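Local coordinates for protein FACT complex subunit POB3 (Chaetomium thermophilum var. thermophilum, PDB 4KHB) that probably acts, as a subunit of the FACT histone chaperone, in reorganising nucleosomes during transcription, replication and repair, this piece being its N-terminal part with PH-like domains, at residues G60-T69 and Q74-L86. Numbering follows the deposited sequence.
Sequences GYEVKILQRT and QLDGFQQEDYERL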
ATOM      1  N   GLY H  60       1.482   3.651  13.318  1.00 30.15           N
ATOM      2  CA  GLY H  60       1.043   2.575  14.186  1.00 25.84           C
ATOM      3  C   GLY H  60       0.168   1.568  13.465  1.00 23.00           C
ATOM      4  O   GLY H  60       0.486   1.136  12.357  1.00 24.76           O
ATOM      5  N   TYR H  61      -0.943   1.191  14.088  1.00 15.48           N
ATOM      6  CA  TYR H  61      -1.970   0.273  13.603  1.00 15.27           C
ATOM      7  C   TYR H  61      -3.190   0.859  12.913  1.00 15.31           C
ATOM      8  O   TYR H  61      -3.593   1.900  13.202  1.00 13.14           O
ATOM      9  CB  TYR H  61      -2.475  -0.593  14.715  1.00 14.88           C
ATOM     10  CG  TYR H  61      -1.470  -1.531  15.137  1.00 22.66           C
ATOM     11  CD1 TYR H  61      -0.470  -1.127  15.959  1.00 23.97           C
ATOM     12  CD2 TYR H  61      -1.489  -2.826  14.720  1.00 20.21           C
ATOM     13  CE1 TYR H  61       0.463  -1.941  16.317  1.00 31.64           C
ATOM     14  CE2 TYR H  61      -0.557  -3.654  15.082  1.00 22.73           C
ATOM     15  CZ  TYR H  61       0.427  -3.201  15.888  1.00 35.30           C
ATOM     16  OH  TYR H  61       1.410  -4.001  16.292  1.00 44.83           O
ATOM     17  N   GLU H  62      -3.744   0.134  11.982  1.00 11.52           N
ATOM     18  CA  GLU H  62      -4.784   0.671  11.120  1.00 12.76           C
ATOM     19  C   GLU H  62      -6.094  -0.091  11.261  1.00 12.70           C
ATOM     20  O   GLU H  62      -6.105  -1.325  11.263  1.00 11.09           O
ATOM     21  CB  GLU H  62      -4.313   0.626   9.661  1.00 12.36           C
ATOM     22  CG  GLU H  62      -5.338   1.113   8.647  1.00 16.31           C
ATOM     23  CD  GLU H  62      -4.947   0.783   7.220  1.00 20.79           C
ATOM     24  OE1 GLU H  62      -5.084  -0.392   6.819  1.00 21.31           O
ATOM     25  OE2 GLU H  62      -4.504   1.701   6.500  1.00 20.90           O
ATOM     26  N   VAL H  63      -7.194   0.645  11.376  1.00 10.02           N
ATOM     27  CA  VAL H  63      -8.517   0.066  11.200  1.00  9.30           C
ATOM     28  C   VAL H  63      -8.992   0.451   9.808  1.00 12.50           C
ATOM     29  O   VAL H  63      -9.171   1.634   9.512  1.00 10.66           O
ATOM     30  CB  VAL H  63      -9.523   0.585  12.243  1.00  8.08           C
ATOM     31  CG1 VAL H  63     -10.926   0.096  11.915  1.00 11.80           C
ATOM     32  CG2 VAL H  63      -9.120   0.139  13.635  1.00 10.24           C
ATOM     33  N   LYS H  64      -9.178  -0.545   8.949  1.00 13.01           N
ATOM     34  CA  LYS H  64      -9.693  -0.301   7.609  1.00 11.27           C
ATOM     35  C   LYS H  64     -11.170  -0.646   7.584  1.00  9.77           C
ATOM     36  O   LYS H  64     -11.547  -1.795   7.825  1.00 11.77           O
ATOM     37  CB  LYS H  64      -8.931  -1.137   6.575  1.00 14.02           C
ATOM     38  CG  LYS H  64      -9.305  -0.852   5.130  1.00 18.86           C
ATOM     39  CD  LYS H  64      -8.884  -1.999   4.224  1.00 17.02           C
ATOM     40  CE  LYS H  64      -7.374  -2.048   4.072  1.00 24.30           C
ATOM     41  NZ  LYS H  64      -6.958  -2.511   2.719  1.00 27.81           N
ATOM     42  N   ILE H  65     -12.009   0.343   7.290  1.00 11.19           N
ATOM     43  CA  ILE H  65     -13.449   0.117   7.276  1.00 15.72           C
ATOM     44  C   ILE H  65     -13.972  -0.065   5.860  1.00 11.84           C
ATOM     45  O   ILE H  65     -13.753   0.778   4.982  1.00 12.84           O
ATOM     46  CB  ILE H  65     -14.222   1.254   7.980  1.00 17.90           C
ATOM     47  CG1 ILE H  65     -13.846   1.314   9.463  1.00 13.79           C
ATOM     48  CG2 ILE H  65     -15.721   1.035   7.864  1.00 11.25           C
ATOM     49  CD1 ILE H  65     -14.401   2.522  10.200  1.00 15.25           C
ATOM     50  N   LEU H  66     -14.662  -1.183   5.655  1.00 12.59           N
ATOM     51  CA  LEU H  66     -15.247  -1.522   4.369  1.00 12.88           C
ATOM     52  C   LEU H  66     -16.721  -1.138   4.375  1.00 15.33           C
ATOM     53  O   LEU H  66     -17.501  -1.644   5.187  1.00 14.93           O
ATOM     54  CB  LEU H  66     -15.075  -3.021   4.111  1.00 18.83           C
ATOM     55  CG  LEU H  66     -13.653  -3.528   4.371  1.00 21.92           C
ATOM     56  CD1 LEU H  66     -13.597  -5.043   4.481  1.00 21.14           C
ATOM     57  CD2 LEU H  66     -12.715  -3.037   3.284  1.00 21.64           C
ATOM     58  N   GLN H  67     -17.095  -0.236   3.472  1.00 12.02           N
ATOM     59  CA  GLN H  67     -18.475   0.232   3.358  1.00 19.25           C
ATOM     60  C   GLN H  67     -19.370  -0.826   2.707  1.00 19.82           C
ATOM     61  O   GLN H  67     -18.873  -1.713   2.008  1.00 20.80           O
ATOM     62  CB  GLN H  67     -18.521   1.547   2.569  1.00 14.83           C
ATOM     63  CG  GLN H  67     -17.910   2.749   3.300  1.00 19.65           C
ATOM     64  CD  GLN H  67     -17.777   3.973   2.411  1.00 25.17           C
ATOM     65  OE1 GLN H  67     -18.270   3.993   1.284  1.00 37.11           O
ATOM     66  NE2 GLN H  67     -17.096   4.997   2.911  1.00 25.22           N
ATOM     67  N   ARG H  68     -20.678  -0.743   2.949  1.00 21.09           N
ATOM     68  CA  ARG H  68     -21.632  -1.629   2.282  1.00 17.75           C
ATOM     69  C   ARG H  68     -21.653  -1.271   0.805  1.00 13.47           C
ATOM     70  O   ARG H  68     -21.721  -2.144  -0.058  1.00 16.48           O
ATOM     71  CB  ARG H  68     -23.038  -1.468   2.861  1.00 17.03           C
ATOM     72  CG  ARG H  68     -23.188  -1.795   4.338  1.00 20.59           C
ATOM     73  CD  ARG H  68     -24.398  -2.685   4.559  1.00 24.84           C
ATOM     74  NE  ARG H  68     -24.564  -3.078   5.955  1.00 39.25           N
ATOM     75  CZ  ARG H  68     -24.552  -4.335   6.385  1.00 49.98           C
ATOM     76  NH1 ARG H  68     -24.378  -5.328   5.523  1.00 51.53           N
ATOM     77  NH2 ARG H  68     -24.714  -4.599   7.674  1.00 34.69           N
ATOM     78  N   THR H  69     -21.608   0.029   0.529  1.00 10.84           N
ATOM     79  CA  THR H  69     -21.323   0.525  -0.813  1.00 17.32           C
ATOM     80  C   THR H  69     -19.824   0.365  -1.039  1.00 23.09           C
ATOM     81  O   THR H  69     -19.091   0.050  -0.104  1.00 24.74           O
ATOM     82  CB  THR H  69     -21.723   2.009  -0.963  1.00 13.40           C
ATOM     83  OG1 THR H  69     -20.944   2.819  -0.072  1.00 19.43           O
ATOM     84  CG2 THR H  69     -23.201   2.196  -0.640  1.00 14.41           C
ATOM     85  N   GLN H  74      -9.677   4.493   5.905  1.00 13.07           N
ATOM     86  CA  GLN H  74      -8.453   4.108   6.596  1.00 14.10           C
ATOM     87  C   GLN H  74      -8.164   4.973   7.819  1.00  9.94           C
ATOM     88  O   GLN H  74      -7.980   6.188   7.708  1.00 10.37           O
ATOM     89  CB  GLN H  74      -7.268   4.136   5.622  1.00 11.26           C
ATOM     90  CG  GLN H  74      -7.270   2.999   4.608  1.00 19.46           C
ATOM     91  CD  GLN H  74      -6.280   3.212   3.482  1.00 23.48           C
ATOM     92  OE1 GLN H  74      -6.656   3.576   2.366  1.00 19.96           O
ATOM     93  NE2 GLN H  74      -5.002   3.002   3.773  1.00 17.58           N
ATOM     94  N   LEU H  75      -8.135   4.330   8.983  1.00 15.02           N
ATOM     95  CA  LEU H  75      -7.783   4.992  10.231  1.00 12.84           C
ATOM     96  C   LEU H  75      -6.550   4.339  10.853  1.00 16.00           C
ATOM     97  O   LEU H  75      -6.649   3.239  11.412  1.00 15.00           O
ATOM     98  CB  LEU H  75      -8.956   4.905  11.210  1.00 12.73           C
ATOM     99  CG  LEU H  75     -10.308   5.464  10.764  1.00 15.95           C
ATOM    100  CD1 LEU H  75     -11.428   4.883  11.609  1.00 13.99           C
ATOM    101  CD2 LEU H  75     -10.322   6.974  10.851  1.00 16.82           C
ATOM    102  N   ASP H  76      -5.395   4.998  10.764  1.00 14.79           N
ATOM    103  CA  ASP H  76      -4.189   4.462  11.399  1.00 18.49           C
ATOM    104  C   ASP H  76      -3.663   5.413  12.477  1.00 17.10           C
ATOM    105  O   ASP H  76      -3.999   6.599  12.494  1.00 16.03           O
ATOM    106  CB  ASP H  76      -3.101   4.089  10.376  1.00 23.27           C
ATOM    107  CG  ASP H  76      -2.594   5.277   9.580  1.00 32.96           C
ATOM    108  OD1 ASP H  76      -3.142   6.390   9.728  1.00 43.24           O
ATOM    109  OD2 ASP H  76      -1.636   5.094   8.797  1.00 42.06           O
ATOM    110  N   GLY H  77      -2.831   4.881  13.369  1.00 17.95           N
ATOM    111  CA  GLY H  77      -2.299   5.644  14.482  1.00 16.07           C
ATOM    112  C   GLY H  77      -2.755   5.051  15.800  1.00 17.21           C
ATOM    113  O   GLY H  77      -2.435   5.567  16.874  1.00 16.32           O
ATOM    114  N   PHE H  78      -3.493   3.948  15.723  1.00 15.46           N
ATOM    115  CA  PHE H  78      -3.921   3.247  16.925  1.00 16.30           C
ATOM    116  C   PHE H  78      -2.732   2.553  17.574  1.00 19.51           C
ATOM    117  O   PHE H  78      -1.740   2.241  16.910  1.00 14.52           O
ATOM    118  CB  PHE H  78      -5.001   2.215  16.599  1.00 10.77           C
ATOM    119  CG  PHE H  78      -6.307   2.812  16.161  1.00 15.39           C
ATOM    120  CD1 PHE H  78      -7.234   3.251  17.097  1.00 12.44           C
ATOM    121  CD2 PHE H  78      -6.623   2.901  14.813  1.00 13.14           C
ATOM    122  CE1 PHE H  78      -8.445   3.792  16.697  1.00 15.14           C
ATOM    123  CE2 PHE H  78      -7.833   3.439  14.404  1.00 12.31           C
ATOM    124  CZ  PHE H  78      -8.745   3.885  15.346  1.00 13.04           C
ATOM    125  N   GLN H  79      -2.832   2.308  18.875  1.00 17.43           N
ATOM    126  CA  GLN H  79      -1.818   1.528  19.566  1.00 19.70           C
ATOM    127  C   GLN H  79      -2.237   0.066  19.553  1.00 22.81           C
ATOM    128  O   GLN H  79      -3.419  -0.242  19.391  1.00 15.87           O
ATOM    129  CB  GLN H  79      -1.642   2.022  21.005  1.00 23.30           C
ATOM    130  CG  GLN H  79      -1.230   3.485  21.100  1.00 26.97           C
ATOM    131  CD  GLN H  79       0.267   3.654  21.256  1.00 46.80           C
ATOM    132  OE1 GLN H  79       0.874   3.105  22.175  1.00 56.57           O
ATOM    133  NE2 GLN H  79       0.874   4.414  20.351  1.00 53.06           N
ATOM    134  N   GLN H  80      -1.265  -0.829  19.699  1.00 23.93           N
ATOM    135  CA  GLN H  80      -1.526  -2.264  19.702  1.00 25.49           C
ATOM    136  C   GLN H  80      -2.508  -2.647  20.809  1.00 24.01           C
ATOM    137  O   GLN H  80      -3.290  -3.588  20.664  1.00 25.53           O
ATOM    138  CB  GLN H  80      -0.209  -3.036  19.865  1.00 26.40           C
ATOM    139  CG  GLN H  80      -0.343  -4.552  19.761  1.00 34.38           C
ATOM    140  CD  GLN H  80       0.999  -5.255  19.651  1.00 37.98           C
ATOM    141  OE1 GLN H  80       1.793  -5.252  20.591  1.00 42.93           O
ATOM    142  NE2 GLN H  80       1.257  -5.860  18.499  1.00 34.94           N
ATOM    143  N   GLU H  81      -2.462  -1.901  21.910  1.00 17.61           N
ATOM    144  CA  GLU H  81      -3.329  -2.141  23.059  1.00 19.53           C
ATOM    145  C   GLU H  81      -4.797  -1.823  22.759  1.00 21.24           C
ATOM    146  O   GLU H  81      -5.699  -2.253  23.487  1.00 17.82           O
ATOM    147  CB  GLU H  81      -2.833  -1.319  24.260  1.00 24.59           C
ATOM    148  CG  GLU H  81      -3.798  -0.247  24.758  1.00 31.83           C
ATOM    149  CD  GLU H  81      -3.102   0.856  25.533  1.00 57.59           C
ATOM    150  OE1 GLU H  81      -3.647   1.295  26.569  1.00 59.67           O
ATOM    151  OE2 GLU H  81      -2.014   1.290  25.101  1.00 59.44           O
ATOM    152  N   ASP H  82      -5.038  -1.103  21.667  1.00 17.53           N
ATOM    153  CA  ASP H  82      -6.377  -0.611  21.358  1.00 18.20           C
ATOM    154  C   ASP H  82      -7.283  -1.674  20.738  1.00 17.03           C
ATOM    155  O   ASP H  82      -8.478  -1.442  20.575  1.00 16.62           O
ATOM    156  CB  ASP H  82      -6.305   0.596  20.410  1.00 17.81           C
ATOM    157  CG  ASP H  82      -5.693   1.822  21.059  1.00 23.48           C
ATOM    158  OD1 ASP H  82      -5.897   2.028  22.272  1.00 35.42           O
ATOM    159  OD2 ASP H  82      -5.004   2.581  20.343  1.00 20.70           O
ATOM    160  N   TYR H  83      -6.718  -2.825  20.381  1.00 20.05           N
ATOM    161  CA  TYR H  83      -7.471  -3.844  19.642  1.00 17.01           C
ATOM    162  C   TYR H  83      -8.747  -4.345  20.313  1.00 16.81           C
ATOM    163  O   TYR H  83      -9.805  -4.408  19.680  1.00 15.16           O
ATOM    164  CB  TYR H  83      -6.588  -5.042  19.268  1.00 13.61           C
ATOM    165  CG  TYR H  83      -7.383  -6.134  18.592  1.00 16.64           C
ATOM    166  CD1 TYR H  83      -7.715  -6.043  17.248  1.00 13.56           C
ATOM    167  CD2 TYR H  83      -7.818  -7.247  19.303  1.00 15.15           C
ATOM    168  CE1 TYR H  83      -8.456  -7.027  16.629  1.00 16.30           C
ATOM    169  CE2 TYR H  83      -8.560  -8.233  18.695  1.00 15.64           C
ATOM    170  CZ  TYR H  83      -8.873  -8.118  17.358  1.00 18.08           C
ATOM    171  OH  TYR H  83      -9.611  -9.104  16.748  1.00 21.25           O
ATOM    172  N   GLU H  84      -8.639  -4.711  21.585  1.00 17.79           N
ATOM    173  CA  GLU H  84      -9.742  -5.356  22.295  1.00 21.41           C
ATOM    174  C   GLU H  84     -10.953  -4.432  22.443  1.00 17.86           C
ATOM    175  O   GLU H  84     -12.103  -4.879  22.366  1.00 17.76           O
ATOM    176  CB  GLU H  84      -9.252  -5.931  23.639  1.00 22.54           C
ATOM    177  CG  GLU H  84      -8.778  -4.907  24.667  1.00 43.39           C
ATOM    178  CD  GLU H  84      -8.931  -5.410  26.095  1.00 61.16           C
ATOM    179  OE1 GLU H  84      -9.350  -6.575  26.281  1.00 56.37           O
ATOM    180  OE2 GLU H  84      -8.644  -4.638  27.034  1.00 63.79           O
ATOM    181  N   ARG H  85     -10.688  -3.145  22.633  1.00 16.60           N
ATOM    182  CA  ARG H  85     -11.736  -2.137  22.696  1.00 17.95           C
ATOM    183  C   ARG H  85     -12.423  -2.004  21.337  1.00 19.18           C
ATOM    184  O   ARG H  85     -13.650  -1.973  21.250  1.00 20.47           O
ATOM    185  CB  ARG H  85     -11.136  -0.794  23.111  1.00 13.95           C
ATOM    186  CG  ARG H  85     -11.855  -0.099  24.258  1.00 16.75           C
ATOM    187  CD  ARG H  85     -11.040   1.081  24.776  1.00 22.52           C
ATOM    188  NE  ARG H  85     -11.631   2.362  24.395  1.00 24.01           N
ATOM    189  CZ  ARG H  85     -10.934   3.473  24.174  1.00 22.38           C
ATOM    190  NH1 ARG H  85      -9.615   3.469  24.294  1.00 22.57           N
ATOM    191  NH2 ARG H  85     -11.560   4.590  23.830  1.00 21.69           N
ATOM    192  N   LEU H  86     -11.617  -1.907  20.282  1.00 13.46           N
ATOM    193  CA  LEU H  86     -12.123  -1.769  18.918  1.00 15.50           C
ATOM    194  C   LEU H  86     -12.944  -2.982  18.487  1.00 17.29           C
ATOM    195  O   LEU H  86     -13.972  -2.841  17.821  1.00 15.75           O
ATOM    196  CB  LEU H  86     -10.969  -1.523  17.939  1.00  9.36           C
ATOM    197  CG  LEU H  86     -10.227  -0.191  18.101  1.00 13.88           C
ATOM    198  CD1 LEU H  86      -8.904  -0.199  17.364  1.00  8.51           C
ATOM    199  CD2 LEU H  86     -11.087   0.959  17.611  1.00 13.14           C
TER
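Tyr61 lays one face of its ring over the start of Gln80, with CE1 3.8 Å from Gln80 CB, while the backbone O of Phe78 lies near the ring plane at its edge. CG stands anti to the carbonyl carbon (chi1 -69°), which carries the ring from the start of strand 61-66 toward the turn that follows strand 72-78; the Trp54 ring meets it with the two planes nearly parallel. Were an alanine to stand here, Gln80 and Trp54 would probably lose the ring they pack on, and a gap would open beside the turn. On the same face of the sheet, Val63 CG2 meets both Phe78 CE2 (3.6 Å) and Leu86 CD1 (3.8 Å). That leucine methyl also sits over one face of the Phe78 ring, toward its rim, and a branched valine is compact enough to fit beside both. Strands 61-66 and 72-78 form an antiparallel hairpin in the N-terminal PH-like domain, whose helix 83-92 follows after a short turn and packs on this apolar face. The pairing slips by one residue at a G1 beta bulge, where Tyr61 O accepts from both Gly77 N (3.1 Å) and Phe78 N (3.2 Å). Glycine suits the bulge because at its backbone angles (phi 117°, psi 2°) a CB would jam against the preceding carbonyl. On the opposite face, Glu62, paired with Asp76, reaches diagonally to Gln74, the partner of Lys64: Gln74 NE2 donates to Glu62 OE2 at 3.1 Å, on the syn side but tilted out of the carboxylate plane, with amide and carboxylate almost perpendicular. Glutamine suits this place as both donor and acceptor: NE2 also bonds Met41 O of the SPT16D chain, while OE1 accepts from Lys170 NZ of its own chain.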